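Local atomic coordinates of organic hydroperoxide resistance protein (PDB entry 6D9N), a protein that probably detoxifies organic hydroperoxides by thiol-dependent reduction, protecting the bacterium from oxidative damage. Residues Val113-Glu116 with Glu117-Asp120. Residues are numbered along the deposited sequence; the frame is centred on the assembly and turned at random. Where two conformers were deposited one is given.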
ATOM      1  N   VAL B 113       7.034 -21.891 -18.002  1.00 11.84           N
ATOM      2  CA  VAL B 113       7.123 -22.906 -16.967  1.00 11.45           C
ATOM      3  C   VAL B 113       5.874 -23.772 -17.012  1.00 10.76           C
ATOM      4  O   VAL B 113       4.862 -23.414 -17.624  1.00 12.35           O
ATOM      5  CB  VAL B 113       7.300 -22.286 -15.567  1.00 11.87           C
ATOM      6  CG1 VAL B 113       8.506 -21.382 -15.531  1.00 13.09           C
ATOM      7  CG2 VAL B 113       6.037 -21.489 -15.134  1.00 11.99           C
ATOM      8  N   THR B 114       5.940 -24.923 -16.343  1.00 10.81           N
ATOM      9  CA  THR B 114       4.757 -25.761 -16.217  1.00 11.04           C
ATOM     10  C   THR B 114       3.848 -25.207 -15.118  1.00 10.64           C
ATOM     11  O   THR B 114       4.262 -24.381 -14.293  1.00 10.68           O
ATOM     12  CB  THR B 114       5.145 -27.187 -15.816  1.00 12.04           C
ATOM     13  OG1 THR B 114       5.615 -27.157 -14.458  1.00 12.39           O
ATOM     14  CG2 THR B 114       6.214 -27.777 -16.746  1.00 12.61           C
ATOM     15  N   ILE B 115       2.589 -25.674 -15.090  1.00 10.00           N
ATOM     16  CA  ILE B 115       1.688 -25.144 -14.060  1.00 10.49           C
ATOM     17  C   ILE B 115       2.135 -25.563 -12.663  1.00 10.34           C
ATOM     18  O   ILE B 115       1.953 -24.802 -11.709  1.00 10.75           O
ATOM     19  CB  ILE B 115       0.209 -25.463 -14.346  1.00 12.98           C
ATOM     20  CG1 ILE B 115      -0.690 -24.378 -13.711  1.00 14.38           C
ATOM     21  CG2 ILE B 115      -0.189 -26.814 -13.787  1.00 14.24           C
ATOM     22  CD1 ILE B 115      -0.523 -22.986 -14.387  1.00 15.17           C
ATOM     23  N   GLU B 116       2.713 -26.751 -12.500  1.00 10.55           N
ATOM     24  CA  GLU B 116       3.211 -27.134 -11.184  1.00 10.85           C
ATOM     25  C   GLU B 116       4.328 -26.204 -10.739  1.00 11.28           C
ATOM     26  O   GLU B 116       4.373 -25.775  -9.584  1.00 11.24           O
ATOM     27  CB  GLU B 116       3.717 -28.580 -11.208  1.00 11.91           C
ATOM     28  CG  GLU B 116       2.580 -29.576 -11.327  1.00 13.62           C
ATOM     29  CD  GLU B 116       3.052 -31.003 -11.602  1.00 16.30           C
ATOM     30  OE1 GLU B 116       4.275 -31.279 -11.548  1.00 17.64           O
ATOM     31  OE2 GLU B 116       2.188 -31.852 -11.886  1.00 18.31           O
ATOM     32  N   GLU B 117       5.242 -25.866 -11.636  1.00 10.84           N
ATOM     33  CA  GLU B 117       6.294 -24.913 -11.298  1.00 11.24           C
ATOM     34  C   GLU B 117       5.707 -23.553 -10.955  1.00 10.43           C
ATOM     35  O   GLU B 117       6.111 -22.909  -9.978  1.00 10.69           O
ATOM     36  CB  GLU B 117       7.263 -24.789 -12.479  1.00 11.79           C
ATOM     37  CG  GLU B 117       8.122 -26.041 -12.641  1.00 14.11           C
ATOM     38  CD  GLU B 117       8.876 -26.134 -13.946  1.00 16.13           C
ATOM     39  OE1 GLU B 117       8.526 -25.456 -14.936  1.00 15.03           O
ATOM     40  OE2 GLU B 117       9.852 -26.932 -13.983  1.00 19.14           O
ATOM     41  N   ALA B 118       4.758 -23.094 -11.767  1.00 10.24           N
ATOM     42  CA  ALA B 118       4.136 -21.791 -11.517  1.00 10.64           C
ATOM     43  C   ALA B 118       3.471 -21.743 -10.152  1.00 10.18           C
ATOM     44  O   ALA B 118       3.588 -20.736  -9.429  1.00 10.19           O
ATOM     45  CB  ALA B 118       3.118 -21.490 -12.621  1.00 11.36           C
ATOM     46  N   GLN B 119       2.753 -22.810  -9.792  1.00 10.33           N
ATOM     47  CA  GLN B 119       2.095 -22.865  -8.494  0.64 11.37           C
ATOM     48  C   GLN B 119       3.106 -22.845  -7.358  1.00 10.93           C
ATOM     49  O   GLN B 119       2.906 -22.158  -6.343  1.00 11.94           O
ATOM     50  CB  GLN B 119       1.221 -24.116  -8.418  0.64 13.45           C
ATOM     51  CG  GLN B 119      -0.026 -23.971  -9.251  0.64 16.24           C
ATOM     52  CD  GLN B 119      -0.721 -25.289  -9.532  0.64 18.83           C
ATOM     53  OE1 GLN B 119      -0.228 -26.357  -9.174  0.64 20.11           O
ATOM     54  NE2 GLN B 119      -1.880 -25.215 -10.177  0.64 20.42           N
ATOM     55  N   ASP B 120       4.199 -23.600  -7.496  1.00 11.61           N
ATOM     56  CA  ASP B 120       5.228 -23.568  -6.455  1.00 12.61           C
ATOM     57  C   ASP B 120       5.822 -22.167  -6.317  1.00 11.14           C
ATOM     58  O   ASP B 120       6.071 -21.695  -5.201  1.00 12.14           O
ATOM     59  CB  ASP B 120       6.335 -24.583  -6.789  1.00 15.56           C
ATOM     60  CG  ASP B 120       5.874 -26.043  -6.698  1.00 19.41           C
ATOM     61  OD1 ASP B 120       4.810 -26.336  -6.101  1.00 21.25           O
ATOM     62  OD2 ASP B 120       6.608 -26.900  -7.219  1.00 21.12           O
TER
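Thr-114 O accepts from Ala-118 N at 2.9 Å in the opening turn of helix 115-128, and the i to i+4 pattern continues from Ile-115 O to Gln-119 N and from Glu-116 O to Asp-120 N. Thr-114 is the N-cap: a chi1 of 70° turns OG1 toward the first turn, where it takes the amide hydrogen of Glu-117 (OG1 to N 3.1 Å, N-H...O 167°). Glu-117 stretches back from CG toward the cap, and its OE1 receives Thr-114 N at 3.0 Å. That N-H meets the anti side of the carboxylate, 32° out of its plane. The two reciprocal bonds make a capping box, which fixes the helix start and engages the amides of Thr-114 and Glu-117 there; the amide and the helix end would probably favour the negative charge on Glu-117. Its CG also packs against Thr-114 OG1 at 3.3 Å. On the inner side, Val-113 CG2 rests on Ala-118 CB at 3.9 Å; Val-113 also touches Ile-79 and Thr-81 in loops, while Ala-118 meets Val-145 of strand 141-146, so the helix start packs against both that strand and the loops.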